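Long-range contact in tyrosine specific protein phosphatase (Trypanosoma cruzi, PDB 4AZ1), which probably removes phosphate from phosphotyrosine residues of proteins, as a member of the classical protein tyrosine phosphatase family: residues Leu243-Tyr257 / Tyr277-Gly289. Residues are numbered along the deposited sequence; the frame is centred on the assembly and turned at random.
Sequences LTHLERGTLTDTTVY and YFVIYLTLMCRLG
Val-256 sits among side chains of helix 274-288 as a knob into a hole made by Tyr-277, Ile-280, Tyr-281 and Leu-284. Its two methyls divide the hole, and both touch the Tyr-281 ring. CG2 lies over the centre of one face of that ring, a CH-pi contact 3.9 Å from the ring centroid and 12° off the normal. The same methyl meets CD1 of Leu-284 at 3.6 Å. CG1 stands anti to the backbone N and turns to CG2 of Ile-280 and CE1 of Tyr-277, the latter at 3.7 Å. The hydroxyl of Tyr-277 lies at the edge of the Tyr-257 ring, near its plane. Both Tyr-277 OH and Tyr-281 OH bond to Glu-24 of helix 14-30, which ties the far ends of the two rings together.

Leu-284 forks between the end of helix 232-247 on one branch and Leu-251 with Val-256 on the other. CD1 faces Val-256 and Leu-251. CD2 faces Leu-243 and Leu-246, with Leu-246 CD1 at 3.9 Å. Leu-246 and Leu-284 run past each other in opposite directions.

Arg-287 leaves its helix with CG anti to the backbone N, then bends at chi2 and at chi3 (69°). This folds it around Leu-243, whose CD2 sits 3.7 Å above the centre of one guanidinium face. NH1 donates to Glu-247 OE2 at 3.2 Å in a salt bridge. The bond is bent, 139° at the hydrogen, and reaches the carboxylate from above its plane. NE pairs with Glu-207 of helix 203-215.

The contact thus packs the end of helix 232-247, the following loop and the start of helix 255-266 on helix 274-288. Apolar packing dominates. The long, bent salt bridge is probably a mainly electrostatic attraction, while Glu-207, on NE, probably helps to hold the guanidinium over Leu-243.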
loop_
_atom_site.group_PDB
_atom_site.type_symbol
_atom_site.label_atom_id
_atom_site.label_comp_id
_atom_site.label_asym_id
_atom_site.label_seq_id
_atom_site.Cartn_x
_atom_site.Cartn_y
_atom_site.Cartn_z
ATOM N N LEU A 243 23.455 -23.797 -10.081
ATOM C CA LEU A 243 23.397 -25.092 -9.401
ATOM C C LEU A 243 22.544 -26.111 -10.150
ATOM O O LEU A 243 22.799 -27.311 -10.068
ATOM C CB LEU A 243 22.924 -24.951 -7.948
ATOM C CG LEU A 243 23.988 -24.389 -6.999
ATOM C CD1 LEU A 243 23.364 -23.821 -5.734
ATOM C CD2 LEU A 243 25.000 -25.467 -6.651
ATOM N N THR A 244 21.539 -25.631 -10.875
ATOM C CA THR A 244 20.721 -26.514 -11.705
ATOM C C THR A 244 21.578 -27.082 -12.834
ATOM O O THR A 244 21.487 -28.269 -13.155
ATOM C CB THR A 244 19.495 -25.788 -12.288
ATOM O OG1 THR A 244 18.680 -25.272 -11.223
ATOM C CG2 THR A 244 18.667 -26.744 -13.138
ATOM N N HIS A 245 22.427 -26.248 -13.430
ATOM C CA HIS A 245 23.363 -26.752 -14.443
ATOM C C HIS A 245 24.284 -27.823 -13.869
ATOM O O HIS A 245 24.553 -28.841 -14.516
ATOM C CB HIS A 245 24.170 -25.604 -15.060
ATOM C CG HIS A 245 23.382 -24.795 -16.038
ATOM N ND1 HIS A 245 23.109 -25.237 -17.317
ATOM C CD2 HIS A 245 22.766 -23.596 -15.914
ATOM C CE1 HIS A 245 22.377 -24.335 -17.942
ATOM N NE2 HIS A 245 22.159 -23.325 -17.115
ATOM N N LEU A 246 24.750 -27.592 -12.643
ATOM C CA LEU A 246 25.621 -28.540 -11.955
ATOM C C LEU A 246 24.902 -29.874 -11.790
ATOM O O LEU A 246 25.460 -30.934 -12.079
ATOM C CB LEU A 246 26.027 -27.965 -10.588
ATOM C CG LEU A 246 27.020 -28.736 -9.703
ATOM C CD1 LEU A 246 27.780 -27.776 -8.798
ATOM C CD2 LEU A 246 26.325 -29.795 -8.856
ATOM N N GLU A 247 23.658 -29.808 -11.323
ATOM C CA GLU A 247 22.854 -31.003 -11.061
ATOM C C GLU A 247 22.467 -31.804 -12.311
ATOM O O GLU A 247 22.201 -33.004 -12.217
ATOM C CB GLU A 247 21.592 -30.620 -10.271
ATOM C CG GLU A 247 21.844 -30.365 -8.792
ATOM C CD GLU A 247 20.620 -29.811 -8.068
ATOM O OE1 GLU A 247 19.717 -29.254 -8.738
ATOM O OE2 GLU A 247 20.559 -29.933 -6.823
ATOM N N ARG A 248 22.413 -31.144 -13.467
ATOM C CA ARG A 248 22.078 -31.838 -14.709
ATOM C C ARG A 248 23.296 -31.974 -15.636
ATOM O O ARG A 248 23.160 -32.245 -16.837
ATOM C CB ARG A 248 20.852 -31.219 -15.412
ATOM C CG ARG A 248 20.963 -29.753 -15.751
ATOM C CD ARG A 248 19.729 -29.208 -16.468
ATOM N NE ARG A 248 18.456 -29.524 -15.817
ATOM C CZ ARG A 248 17.286 -28.990 -16.170
ATOM N NH1 ARG A 248 17.239 -28.101 -17.153
ATOM N NH2 ARG A 248 16.162 -29.330 -15.542
ATOM N N GLY A 249 24.485 -31.796 -15.058
ATOM C CA GLY A 249 25.721 -32.133 -15.741
ATOM C C GLY A 249 26.101 -31.178 -16.855
ATOM O O GLY A 249 26.892 -31.528 -17.732
ATOM N N THR A 250 25.558 -29.965 -16.813
ATOM C CA THR A 250 25.819 -28.993 -17.871
ATOM C C THR A 250 26.592 -27.755 -17.401
ATOM O O THR A 250 26.665 -26.756 -18.124
ATOM C CB THR A 250 24.523 -28.561 -18.558
ATOM O OG1 THR A 250 23.518 -28.341 -17.562
ATOM C CG2 THR A 250 24.044 -29.647 -19.519
ATOM N N LEU A 251 27.164 -27.822 -16.201
ATOM C CA LEU A 251 28.087 -26.788 -15.741
ATOM C C LEU A 251 29.280 -26.695 -16.689
ATOM O O LEU A 251 29.892 -27.708 -17.036
ATOM C CB LEU A 251 28.584 -27.112 -14.336
ATOM C CG LEU A 251 29.366 -26.046 -13.563
ATOM C CD1 LEU A 251 28.541 -24.764 -13.409
ATOM C CD2 LEU A 251 29.768 -26.575 -12.194
ATOM N N THR A 252 29.604 -25.485 -17.134
ATOM C CA THR A 252 30.803 -25.291 -17.947
ATOM C C THR A 252 31.636 -24.182 -17.327
ATOM O O THR A 252 31.220 -23.558 -16.352
ATOM C CB THR A 252 30.482 -24.902 -19.401
ATOM O OG1 THR A 252 29.962 -23.567 -19.430
ATOM C CG2 THR A 252 29.475 -25.893 -20.043
ATOM N N ASP A 253 32.795 -23.918 -17.916
ATOM C CA ASP A 253 33.693 -22.885 -17.412
ATOM C C ASP A 253 33.070 -21.487 -17.519
ATOM O O ASP A 253 33.506 -20.555 -16.849
ATOM C CB ASP A 253 35.038 -22.973 -18.168
ATOM C CG ASP A 253 36.079 -21.992 -17.651
ATOM O OD1 ASP A 253 36.149 -21.746 -16.419
ATOM O OD2 ASP A 253 36.832 -21.463 -18.492
ATOM N N THR A 254 32.027 -21.352 -18.337
ATOM C CA THR A 254 31.409 -20.053 -18.594
ATOM C C THR A 254 29.997 -19.924 -18.024
ATOM O O THR A 254 29.349 -18.883 -18.190
ATOM C CB THR A 254 31.348 -19.753 -20.112
ATOM O OG1 THR A 254 30.524 -20.732 -20.763
ATOM C CG2 THR A 254 32.744 -19.769 -20.731
ATOM N N THR A 255 29.517 -20.973 -17.357
ATOM C CA THR A 255 28.151 -20.987 -16.814
ATOM C C THR A 255 27.771 -19.752 -15.990
ATOM O O THR A 255 26.688 -19.188 -16.192
ATOM C CB THR A 255 27.883 -22.239 -15.954
ATOM O OG1 THR A 255 28.049 -23.409 -16.749
ATOM C CG2 THR A 255 26.467 -22.225 -15.396
ATOM N N VAL A 256 28.635 -19.320 -15.071
ATOM C CA VAL A 256 28.254 -18.192 -14.208
ATOM C C VAL A 256 28.125 -16.898 -14.998
ATOM O O VAL A 256 27.136 -16.165 -14.863
ATOM C CB VAL A 256 29.228 -17.963 -13.036
ATOM C CG1 VAL A 256 28.673 -16.875 -12.111
ATOM C CG2 VAL A 256 29.409 -19.240 -12.238
ATOM N N TYR A 257 29.132 -16.616 -15.815
ATOM C CA TYR A 257 29.075 -15.474 -16.703
ATOM C C TYR A 257 27.835 -15.566 -17.613
ATOM O O TYR A 257 27.075 -14.601 -17.728
ATOM C CB TYR A 257 30.364 -15.365 -17.533
ATOM C CG TYR A 257 30.431 -14.077 -18.311
ATOM C CD1 TYR A 257 30.869 -12.910 -17.707
ATOM C CD2 TYR A 257 30.037 -14.019 -19.647
ATOM C CE1 TYR A 257 30.919 -11.717 -18.405
ATOM C CE2 TYR A 257 30.091 -12.825 -20.357
ATOM C CZ TYR A 257 30.526 -11.680 -19.720
ATOM O OH TYR A 257 30.581 -10.488 -20.397
ATOM N N TYR A 277 28.377 -11.124 -7.331
ATOM C CA TYR A 277 28.711 -12.016 -8.441
ATOM C C TYR A 277 29.648 -13.115 -7.927
ATOM O O TYR A 277 29.519 -14.307 -8.266
ATOM C CB TYR A 277 29.375 -11.196 -9.565
ATOM C CG TYR A 277 29.773 -11.993 -10.797
ATOM C CD1 TYR A 277 28.808 -12.500 -11.672
ATOM C CD2 TYR A 277 31.109 -12.211 -11.100
ATOM C CE1 TYR A 277 29.175 -13.227 -12.813
ATOM C CE2 TYR A 277 31.489 -12.937 -12.236
ATOM C CZ TYR A 277 30.511 -13.434 -13.088
ATOM O OH TYR A 277 30.881 -14.144 -14.218
ATOM N N PHE A 278 30.588 -12.703 -7.086
ATOM C CA PHE A 278 31.480 -13.643 -6.421
ATOM C C PHE A 278 30.703 -14.729 -5.661
ATOM O O PHE A 278 31.051 -15.914 -5.746
ATOM C CB PHE A 278 32.396 -12.885 -5.473
ATOM C CG PHE A 278 33.787 -13.409 -5.455
ATOM C CD1 PHE A 278 34.021 -14.784 -5.389
ATOM C CD2 PHE A 278 34.869 -12.542 -5.526
ATOM C CE1 PHE A 278 35.325 -15.282 -5.381
ATOM C CE2 PHE A 278 36.180 -13.029 -5.525
ATOM C CZ PHE A 278 36.408 -14.402 -5.451
ATOM N N VAL A 279 29.640 -14.341 -4.951
ATOM C CA VAL A 279 28.863 -15.316 -4.167
ATOM C C VAL A 279 28.353 -16.495 -5.026
ATOM O O VAL A 279 28.302 -17.631 -4.550
ATOM C CB VAL A 279 27.715 -14.644 -3.345
ATOM C CG1 VAL A 279 26.869 -15.704 -2.607
ATOM C CG2 VAL A 279 28.288 -13.672 -2.322
ATOM N N ILE A 280 28.020 -16.251 -6.296
ATOM C CA ILE A 280 27.574 -17.366 -7.131
ATOM C C ILE A 280 28.689 -18.411 -7.280
ATOM O O ILE A 280 28.428 -19.599 -7.135
ATOM C CB ILE A 280 27.040 -16.931 -8.514
ATOM C CG1 ILE A 280 25.947 -15.870 -8.359
ATOM C CG2 ILE A 280 26.499 -18.154 -9.301
ATOM C CD1 ILE A 280 25.627 -15.139 -9.656
ATOM N N TYR A 281 29.925 -17.983 -7.532
ATOM C CA TYR A 281 31.041 -18.937 -7.554
ATOM C C TYR A 281 31.217 -19.658 -6.212
ATOM O O TYR A 281 31.521 -20.854 -6.181
ATOM C CB TYR A 281 32.358 -18.251 -7.939
ATOM C CG TYR A 281 32.549 -18.040 -9.428
ATOM C CD1 TYR A 281 33.056 -19.049 -10.227
ATOM C CD2 TYR A 281 32.238 -16.821 -10.028
ATOM C CE1 TYR A 281 33.239 -18.861 -11.600
ATOM C CE2 TYR A 281 32.413 -16.624 -11.383
ATOM C CZ TYR A 281 32.924 -17.650 -12.167
ATOM O OH TYR A 281 33.109 -17.456 -13.529
ATOM N N LEU A 282 31.065 -18.920 -5.113
ATOM C CA LEU A 282 31.219 -19.495 -3.773
ATOM C C LEU A 282 30.182 -20.584 -3.493
ATOM O O LEU A 282 30.497 -21.602 -2.877
ATOM C CB LEU A 282 31.100 -18.408 -2.698
ATOM C CG LEU A 282 32.182 -17.337 -2.782
ATOM C CD1 LEU A 282 32.011 -16.271 -1.686
ATOM C CD2 LEU A 282 33.551 -17.982 -2.720
ATOM N N THR A 283 28.945 -20.370 -3.928
ATOM C CA THR A 283 27.928 -21.402 -3.710
ATOM C C THR A 283 28.262 -22.653 -4.527
ATOM O O THR A 283 28.016 -23.772 -4.080
ATOM C CB THR A 283 26.483 -20.919 -4.021
ATOM O OG1 THR A 283 26.278 -20.857 -5.438
ATOM C CG2 THR A 283 26.236 -19.560 -3.427
ATOM N N LEU A 284 28.829 -22.466 -5.719
ATOM C CA LEU A 284 29.180 -23.616 -6.553
ATOM C C LEU A 284 30.285 -24.394 -5.864
ATOM O O LEU A 284 30.218 -25.623 -5.743
ATOM C CB LEU A 284 29.626 -23.183 -7.955
ATOM C CG LEU A 284 28.508 -22.765 -8.920
ATOM C CD1 LEU A 284 29.098 -22.183 -10.188
ATOM C CD2 LEU A 284 27.576 -23.946 -9.267
ATOM N N MET A 285 31.288 -23.669 -5.384
ATOM C CA MET A 285 32.394 -24.288 -4.675
ATOM C C MET A 285 31.922 -25.063 -3.443
ATOM O O MET A 285 32.305 -26.219 -3.262
ATOM C CB MET A 285 33.445 -23.239 -4.307
ATOM C CG MET A 285 34.113 -22.612 -5.528
ATOM S SD MET A 285 35.192 -21.222 -5.095
ATOM C CE MET A 285 36.608 -22.123 -4.408
ATOM N N CYS A 286 31.092 -24.442 -2.604
ATOM C CA CYS A 286 30.558 -25.140 -1.431
ATOM C C CYS A 286 29.805 -26.418 -1.807
ATOM O O CYS A 286 30.022 -27.465 -1.197
ATOM C CB CYS A 286 29.649 -24.226 -0.608
ATOM S SG CYS A 286 30.533 -22.888 0.204
ATOM N N ARG A 287 28.944 -26.344 -2.821
ATOM C CA ARG A 287 28.220 -27.538 -3.269
ATOM C C ARG A 287 29.203 -28.624 -3.676
ATOM O O ARG A 287 28.973 -29.809 -3.422
ATOM C CB ARG A 287 27.280 -27.210 -4.433
ATOM C CG ARG A 287 26.530 -28.414 -5.001
ATOM C CD ARG A 287 25.541 -29.021 -3.987
ATOM N NE ARG A 287 24.400 -28.140 -3.720
ATOM C CZ ARG A 287 23.334 -28.039 -4.514
ATOM N NH1 ARG A 287 23.261 -28.761 -5.627
ATOM N NH2 ARG A 287 22.340 -27.221 -4.200
ATOM N N LEU A 288 30.312 -28.207 -4.279
ATOM C CA LEU A 288 31.347 -29.134 -4.732
ATOM C C LEU A 288 32.257 -29.582 -3.593
ATOM O O LEU A 288 33.089 -30.464 -3.773
ATOM C CB LEU A 288 32.177 -28.488 -5.845
ATOM C CG LEU A 288 31.407 -28.347 -7.159
ATOM C CD1 LEU A 288 32.198 -27.572 -8.206
ATOM C CD2 LEU A 288 31.031 -29.727 -7.680
ATOM N N GLY A 289 32.107 -28.979 -2.418
ATOM C CA GLY A 289 32.943 -29.358 -1.290
ATOM C C GLY A 289 34.331 -28.752 -1.347
ATOM O O GLY A 289 35.268 -29.250 -0.713
#